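Local atomic coordinates of ubiquitin conjugating enzyme (PDB entry 2PWQ), a protein that probably carries ubiquitin as a thioester and passes it on to substrates, as in other ubiquitin-conjugating enzymes of the UBE2K type. Residues K60-T65 with A131-P136; F72-T77 with P87-V92. All blocks are in the same frame, centred on the assembly; numbering follows the deposited sequence.

Overall arrangement
Both contacts belong to the ubiquitin-conjugating fold, an antiparallel sheet of four strands with helix 122-134 packed on one face. Contact 2 pairs the last two strands of that sheet, 71-77 and 88-91; contact 1 sets the loop that leaves strand 54-60 against the C-terminal end of the helix. Their centres lie about 17 Å apart, yet they touch directly: Gly61 CA is 3.7 Å from Phe72 CE1, and Leu133 CD1 is 4.1 Å from Phe91 CZ. Along the chain contact 2 is nested within the span that contact 1 closes. The side chain of Phe91 is about 11 Å from that of Cys108, the predicted thioester-forming cysteine, whereas contact 1 is remote from it.

Contact 1: residues K60-T65 with A131-P136; sequences KGPEGT and ALLSDP
Pro62 meets Leu133 and Ser134 through its ring. With Leu133 the packing is apolar: Pro62 CD lies 3.8 Å from Leu133 CB, the two side chains crossing at about a right angle, with Leu133 CD2 a little farther off. With the serine it is van der Waals contact of ring carbons with a hydroxyl oxygen: Pro62 CB comes within 3.3 Å of Ser134 OG, and CG is almost as near. At chi1 -83° the hydroxyl leans beside the backbone N of Ser134, which brings it against the proline carbons. Thr65 adds its methyl, with CG2 4.0 Å from Ser134 CA.

No hydrogen bond crosses between the segments; the polar groups serve the loop itself. Thr65 OG1 donates to Pro62 O over 2.7 Å, in the carbonyl plane and on a lone pair. OG1 is also hydrogen-bonded to the backbone N of Tyr67. With OG1 bonded within the loop, CG2 is the branch that meets the helix.

The two segments therefore meet by van der Waals contact alone, a proline ring and a threonine methyl abutting the last turn of helix 122-134, while Gln130 NE2, bonded to Lys60 O, adds a polar tie between the same loop and helix. The Pro62-Thr65 beta turn, roughly of type II, is braced mainly by the OG1 bond, with a weak bond from Thr65 N to Pro62 O as a supplement.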
ATOM      1  N   LYS A  60       1.729   2.120  -7.991  1.00 36.76           N
ATOM      2  CA  LYS A  60       1.789   1.563  -9.317  1.00 38.64           C
ATOM      3  C   LYS A  60       2.107   0.082  -9.230  1.00 38.62           C
ATOM      4  O   LYS A  60       3.071  -0.319  -8.561  1.00 39.22           O
ATOM      5  CB  LYS A  60       2.850   2.276 -10.161  1.00 38.41           C
ATOM      6  CG  LYS A  60       2.763   1.883 -11.632  1.00 40.86           C
ATOM      7  CD  LYS A  60       3.769   2.546 -12.512  1.00 40.66           C
ATOM      8  CE  LYS A  60       4.898   1.611 -12.891  1.00 45.62           C
ATOM      9  NZ  LYS A  60       5.496   2.079 -14.206  1.00 45.52           N
ATOM     10  N   GLY A  61       1.294  -0.727  -9.913  1.00 38.75           N
ATOM     11  CA  GLY A  61       1.564  -2.144 -10.054  1.00 38.26           C
ATOM     12  C   GLY A  61       2.851  -2.341 -10.860  1.00 38.15           C
ATOM     13  O   GLY A  61       2.971  -1.827 -11.959  1.00 37.34           O
ATOM     14  N   PRO A  62       3.825  -3.073 -10.298  1.00 38.83           N
ATOM     15  CA  PRO A  62       5.131  -3.255 -10.957  1.00 40.29           C
ATOM     16  C   PRO A  62       5.162  -3.998 -12.300  1.00 42.06           C
ATOM     17  O   PRO A  62       4.479  -5.005 -12.486  1.00 42.67           O
ATOM     18  CB  PRO A  62       5.961  -3.988  -9.895  1.00 39.47           C
ATOM     19  CG  PRO A  62       5.314  -3.662  -8.615  1.00 39.34           C
ATOM     20  CD  PRO A  62       3.830  -3.705  -8.971  1.00 38.23           C
ATOM     21  N   GLU A  63       5.969  -3.497 -13.232  1.00 43.82           N
ATOM     22  CA  GLU A  63       6.163  -4.143 -14.530  1.00 45.13           C
ATOM     23  C   GLU A  63       6.671  -5.572 -14.354  1.00 44.80           C
ATOM     24  O   GLU A  63       7.271  -5.911 -13.326  1.00 45.33           O
ATOM     25  CB  GLU A  63       7.115  -3.338 -15.403  1.00 45.89           C
ATOM     26  CG  GLU A  63       6.789  -1.853 -15.423  1.00 50.82           C
ATOM     27  CD  GLU A  63       5.641  -1.500 -16.360  1.00 56.70           C
ATOM     28  OE1 GLU A  63       4.490  -1.338 -15.866  1.00 57.89           O
ATOM     29  OE2 GLU A  63       5.904  -1.364 -17.589  1.00 60.48           O
ATOM     30  N   GLY A  64       6.389  -6.410 -15.359  1.00 44.52           N
ATOM     31  CA  GLY A  64       6.632  -7.846 -15.292  1.00 42.97           C
ATOM     32  C   GLY A  64       6.061  -8.582 -14.090  1.00 41.91           C
ATOM     33  O   GLY A  64       6.666  -9.539 -13.632  1.00 41.54           O
ATOM     34  N   THR A  65       4.902  -8.143 -13.574  1.00 39.59           N
ATOM     35  CA  THR A  65       4.194  -8.890 -12.528  1.00 37.75           C
ATOM     36  C   THR A  65       2.750  -8.972 -12.977  1.00 37.24           C
ATOM     37  O   THR A  65       2.367  -8.287 -13.916  1.00 38.03           O
ATOM     38  CB  THR A  65       4.131  -8.172 -11.175  1.00 37.59           C
ATOM     39  OG1 THR A  65       3.210  -7.071 -11.256  1.00 35.21           O
ATOM     40  CG2 THR A  65       5.525  -7.713 -10.705  1.00 35.62           C
ATOM     41  N   ALA A 131       6.860  -3.402  -3.111  1.00 31.33           N
ATOM     42  CA  ALA A 131       7.812  -4.523  -3.154  1.00 32.61           C
ATOM     43  C   ALA A 131       7.091  -5.858  -2.966  1.00 32.91           C
ATOM     44  O   ALA A 131       7.336  -6.792  -3.720  1.00 33.20           O
ATOM     45  CB  ALA A 131       8.988  -4.347  -2.121  1.00 31.10           C
ATOM     46  N   LEU A 132       6.207  -5.938  -1.968  1.00 35.02           N
ATOM     47  CA  LEU A 132       5.328  -7.108  -1.806  1.00 35.47           C
ATOM     48  C   LEU A 132       4.575  -7.525  -3.078  1.00 35.49           C
ATOM     49  O   LEU A 132       4.458  -8.708  -3.362  1.00 35.90           O
ATOM     50  CB  LEU A 132       4.324  -6.871  -0.716  1.00 35.91           C
ATOM     51  CG  LEU A 132       4.622  -7.483   0.617  1.00 37.50           C
ATOM     52  CD1 LEU A 132       3.422  -7.336   1.499  1.00 41.57           C
ATOM     53  CD2 LEU A 132       5.013  -8.976   0.445  1.00 37.94           C
ATOM     54  N   LEU A 133       4.070  -6.558  -3.831  1.00 35.60           N
ATOM     55  CA  LEU A 133       3.395  -6.837  -5.109  1.00 35.90           C
ATOM     56  C   LEU A 133       4.343  -7.588  -6.050  1.00 36.83           C
ATOM     57  O   LEU A 133       3.969  -8.575  -6.721  1.00 34.17           O
ATOM     58  CB  LEU A 133       2.933  -5.535  -5.765  1.00 35.00           C
ATOM     59  CG  LEU A 133       1.484  -5.068  -5.487  1.00 36.62           C
ATOM     60  CD1 LEU A 133       0.892  -5.582  -4.134  1.00 34.75           C
ATOM     61  CD2 LEU A 133       1.382  -3.580  -5.606  1.00 34.65           C
ATOM     62  N   SER A 134       5.580  -7.090  -6.098  1.00 35.91           N
ATOM     63  CA  SER A 134       6.656  -7.715  -6.872  1.00 38.15           C
ATOM     64  C   SER A 134       7.096  -9.052  -6.367  1.00 37.26           C
ATOM     65  O   SER A 134       7.642  -9.836  -7.137  1.00 38.52           O
ATOM     66  CB  SER A 134       7.900  -6.833  -6.845  1.00 37.67           C
ATOM     67  OG  SER A 134       7.773  -5.848  -7.820  1.00 42.23           O
ATOM     68  N   ASP A 135       6.904  -9.319  -5.086  1.00 36.29           N
ATOM     69  CA  ASP A 135       7.518 -10.467  -4.507  1.00 35.89           C
ATOM     70  C   ASP A 135       6.627 -11.000  -3.382  1.00 36.24           C
ATOM     71  O   ASP A 135       6.901 -10.772  -2.190  1.00 35.00           O
ATOM     72  CB  ASP A 135       8.923 -10.016  -4.020  1.00 36.67           C
ATOM     73  CG  ASP A 135       9.817 -11.161  -3.628  1.00 38.70           C
ATOM     74  OD1 ASP A 135       9.537 -12.311  -4.028  1.00 39.34           O
ATOM     75  OD2 ASP A 135      10.844 -10.890  -2.954  1.00 44.38           O
ATOM     76  N   PRO A 136       5.536 -11.729  -3.754  1.00 35.72           N
ATOM     77  CA  PRO A 136       4.581 -12.181  -2.739  1.00 38.09           C
ATOM     78  C   PRO A 136       5.209 -13.179  -1.754  1.00 39.78           C
ATOM     79  O   PRO A 136       6.064 -13.966  -2.143  1.00 40.58           O
ATOM     80  CB  PRO A 136       3.428 -12.834  -3.564  1.00 35.74           C
ATOM     81  CG  PRO A 136       3.631 -12.405  -4.990  1.00 35.61           C
ATOM     82  CD  PRO A 136       5.162 -12.171  -5.102  1.00 35.90           C
TER

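Contact 2: residues F72-T77 with P87-V92; sequences FTLAIT and PKIKFV
Strands 72-77 and 88-91 run antiparallel, with short axes inclined at 155° and 4.6 Å apart at closest approach, and are joined by backbone hydrogen bonds in the pairs Ala75-Lys90 and Thr77-Lys88. Ala75 N to Lys90 O measures 2.9 Å. Beyond the strand end Val92 N gives Thr73 O a shorter bond of 2.7 Å. A water donates to Ala75 O and, weakly, to Lys88 O.

Leu74 and Phe91 meet in a CH-pi interaction: Leu74 CD2 sits 3.8 Å from the Phe91 ring centroid, only 8° off the normal. Phe72 CB meets the same ring at its edge, in plane, 3.8 Å from Phe91 CE2. Leu74 CD2 also touches Ile89 CG2 at 3.6 Å. Farther along, the CG2 branch of Ile76, anti to its own backbone N, lies alongside Pro87 CB. Leu126 of helix 122-134 packs on Ile76 and Ile89, and Ile129 on Phe91.

The other face carries Ala75, Thr77, Lys88 and Lys90. The Lys90 chain bends at chi4 (-64°), setting NZ 3.7 Å from Ala75 CB, while Val92 CG2 packs on that methyl and Val92 CB on Thr73 CG2.

This beta hairpin is thus amphipathic: Ile76, Ile89 and Phe91 pack against helix 122-134, with Leu74 beside them on the buried side of the hairpin, and lysines and threonine mark the more exposed side.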
ATOM      1  N   PHE A  72      -3.277   1.210  -7.946  1.00 31.12           N
ATOM      2  CA  PHE A  72      -3.857   0.789  -6.675  1.00 31.23           C
ATOM      3  C   PHE A  72      -3.978   1.900  -5.631  1.00 31.00           C
ATOM      4  O   PHE A  72      -2.983   2.548  -5.223  1.00 31.40           O
ATOM      5  CB  PHE A  72      -3.089  -0.438  -6.092  1.00 30.15           C
ATOM      6  CG  PHE A  72      -3.031  -1.633  -7.043  1.00 30.68           C
ATOM      7  CD1 PHE A  72      -1.983  -1.752  -7.976  1.00 28.87           C
ATOM      8  CD2 PHE A  72      -4.058  -2.598  -7.058  1.00 27.56           C
ATOM      9  CE1 PHE A  72      -1.909  -2.825  -8.854  1.00 29.05           C
ATOM     10  CE2 PHE A  72      -4.001  -3.689  -7.961  1.00 26.94           C
ATOM     11  CZ  PHE A  72      -2.954  -3.791  -8.862  1.00 30.44           C
ATOM     12  N   THR A  73      -5.210   2.107  -5.178  1.00 30.42           N
ATOM     13  CA  THR A  73      -5.540   3.094  -4.177  1.00 30.14           C
ATOM     14  C   THR A  73      -5.528   2.434  -2.829  1.00 29.32           C
ATOM     15  O   THR A  73      -6.043   1.311  -2.710  1.00 27.51           O
ATOM     16  CB  THR A  73      -6.957   3.633  -4.439  1.00 31.09           C
ATOM     17  OG1 THR A  73      -6.945   4.244  -5.725  1.00 33.14           O
ATOM     18  CG2 THR A  73      -7.329   4.633  -3.413  1.00 32.37           C
ATOM     19  N   LEU A  74      -4.945   3.121  -1.833  1.00 28.76           N
ATOM     20  CA  LEU A  74      -4.913   2.657  -0.445  1.00 30.73           C
ATOM     21  C   LEU A  74      -5.464   3.749   0.485  1.00 31.89           C
ATOM     22  O   LEU A  74      -5.496   4.915   0.124  1.00 32.86           O
ATOM     23  CB  LEU A  74      -3.471   2.232  -0.007  1.00 30.69           C
ATOM     24  CG  LEU A  74      -2.693   1.176  -0.823  1.00 31.69           C
ATOM     25  CD1 LEU A  74      -1.888   1.808  -2.005  1.00 28.76           C
ATOM     26  CD2 LEU A  74      -1.771   0.342   0.059  1.00 28.52           C
ATOM     27  N   ALA A  75      -5.865   3.358   1.694  1.00 33.33           N
ATOM     28  CA  ALA A  75      -6.347   4.271   2.725  1.00 34.45           C
ATOM     29  C   ALA A  75      -5.301   4.302   3.796  1.00 35.28           C
ATOM     30  O   ALA A  75      -4.957   3.265   4.314  1.00 35.91           O
ATOM     31  CB  ALA A  75      -7.724   3.761   3.329  1.00 35.16           C
ATOM     32  N   ILE A  76      -4.818   5.489   4.129  1.00 36.39           N
ATOM     33  CA  ILE A  76      -3.726   5.675   5.100  1.00 35.50           C
ATOM     34  C   ILE A  76      -4.222   6.471   6.328  1.00 37.12           C
ATOM     35  O   ILE A  76      -4.471   7.672   6.241  1.00 36.23           O
ATOM     36  CB  ILE A  76      -2.541   6.397   4.435  1.00 36.17           C
ATOM     37  CG1 ILE A  76      -2.127   5.660   3.148  1.00 34.36           C
ATOM     38  CG2 ILE A  76      -1.345   6.571   5.443  1.00 29.04           C
ATOM     39  CD1 ILE A  76      -1.236   6.466   2.231  1.00 36.00           C
ATOM     40  N   THR A  77      -4.406   5.823   7.470  1.00 38.93           N
ATOM     41  CA  THR A  77      -4.788   6.600   8.637  1.00 40.64           C
ATOM     42  C   THR A  77      -3.589   6.811   9.556  1.00 41.59           C
ATOM     43  O   THR A  77      -2.970   5.836  10.057  1.00 42.07           O
ATOM     44  CB  THR A  77      -6.036   6.057   9.389  1.00 41.59           C
ATOM     45  OG1 THR A  77      -5.637   5.137  10.384  1.00 44.46           O
ATOM     46  CG2 THR A  77      -7.009   5.358   8.471  1.00 40.95           C
ATOM     47  N   PRO A  87       1.713   4.422  10.558  1.00 43.91           N
ATOM     48  CA  PRO A  87       0.385   4.587   9.946  1.00 43.19           C
ATOM     49  C   PRO A  87      -0.332   3.237   9.899  1.00 42.80           C
ATOM     50  O   PRO A  87       0.327   2.185  10.017  1.00 43.04           O
ATOM     51  CB  PRO A  87       0.718   5.076   8.533  1.00 42.74           C
ATOM     52  CG  PRO A  87       2.107   4.528   8.268  1.00 43.64           C
ATOM     53  CD  PRO A  87       2.807   4.607   9.585  1.00 42.90           C
ATOM     54  N   LYS A  88      -1.659   3.251   9.787  1.00 41.99           N
ATOM     55  CA  LYS A  88      -2.405   2.064   9.403  1.00 40.84           C
ATOM     56  C   LYS A  88      -2.697   2.207   7.923  1.00 40.34           C
ATOM     57  O   LYS A  88      -3.049   3.297   7.455  1.00 40.33           O
ATOM     58  CB  LYS A  88      -3.681   1.919  10.223  1.00 41.23           C
ATOM     59  CG  LYS A  88      -3.416   2.038  11.725  1.00 42.12           C
ATOM     60  CD  LYS A  88      -4.579   1.627  12.593  1.00 45.72           C
ATOM     61  CE  LYS A  88      -4.165   1.501  14.059  0.50 45.62           C
ATOM     62  NZ  LYS A  88      -5.322   1.080  14.905  0.50 46.33           N
ATOM     63  N   ILE A  89      -2.492   1.129   7.173  1.00 38.88           N
ATOM     64  CA  ILE A  89      -2.685   1.124   5.716  1.00 38.37           C
ATOM     65  C   ILE A  89      -3.487  -0.115   5.305  1.00 38.49           C
ATOM     66  O   ILE A  89      -3.265  -1.216   5.836  1.00 39.61           O
ATOM     67  CB  ILE A  89      -1.361   1.182   4.950  1.00 36.50           C
ATOM     68  CG1 ILE A  89      -0.517   2.360   5.438  1.00 38.07           C
ATOM     69  CG2 ILE A  89      -1.590   1.325   3.468  1.00 37.20           C
ATOM     70  CD1 ILE A  89       0.842   2.431   4.791  1.00 35.73           C
ATOM     71  N   LYS A  90      -4.432   0.079   4.388  1.00 37.59           N
ATOM     72  CA  LYS A  90      -5.188  -1.017   3.785  1.00 35.96           C
ATOM     73  C   LYS A  90      -5.453  -0.649   2.333  1.00 34.42           C
ATOM     74  O   LYS A  90      -5.506   0.531   1.980  1.00 34.93           O
ATOM     75  CB  LYS A  90      -6.506  -1.243   4.517  1.00 35.92           C
ATOM     76  CG  LYS A  90      -7.631  -0.303   4.101  1.00 38.87           C
ATOM     77  CD  LYS A  90      -9.015  -0.920   4.439  1.00 40.45           C
ATOM     78  CE  LYS A  90     -10.149  -0.037   3.920  0.10 39.55           C
ATOM     79  NZ  LYS A  90     -10.186   1.304   4.576  0.10 39.34           N
ATOM     80  N   PHE A  91      -5.618  -1.633   1.474  1.00 31.70           N
ATOM     81  CA  PHE A  91      -5.852  -1.302   0.095  1.00 32.13           C
ATOM     82  C   PHE A  91      -7.315  -0.900  -0.004  1.00 31.30           C
ATOM     83  O   PHE A  91      -8.112  -1.339   0.808  1.00 31.25           O
ATOM     84  CB  PHE A  91      -5.623  -2.529  -0.802  1.00 32.03           C
ATOM     85  CG  PHE A  91      -4.216  -2.714  -1.208  1.00 30.48           C
ATOM     86  CD1 PHE A  91      -3.283  -3.276  -0.337  1.00 27.37           C
ATOM     87  CD2 PHE A  91      -3.811  -2.333  -2.483  1.00 29.27           C
ATOM     88  CE1 PHE A  91      -1.967  -3.429  -0.741  1.00 31.35           C
ATOM     89  CE2 PHE A  91      -2.509  -2.486  -2.903  1.00 30.82           C
ATOM     90  CZ  PHE A  91      -1.575  -3.050  -2.039  1.00 29.73           C
ATOM     91  N   VAL A  92      -7.639  -0.037  -0.964  1.00 31.29           N
ATOM     92  CA  VAL A  92      -9.026   0.283  -1.281  1.00 29.98           C
ATOM     93  C   VAL A  92      -9.326  -0.513  -2.516  1.00 30.68           C
ATOM     94  O   VAL A  92     -10.354  -1.239  -2.577  1.00 29.51           O
ATOM     95  CB  VAL A  92      -9.246   1.813  -1.523  1.00 29.89           C
ATOM     96  CG1 VAL A  92     -10.653   2.114  -2.233  1.00 31.52           C
ATOM     97  CG2 VAL A  92      -9.154   2.543  -0.190  1.00 30.37           C
TER
HETATM   98  O   HOH W   1      -6.195   2.962   6.479  1.00 45.25           O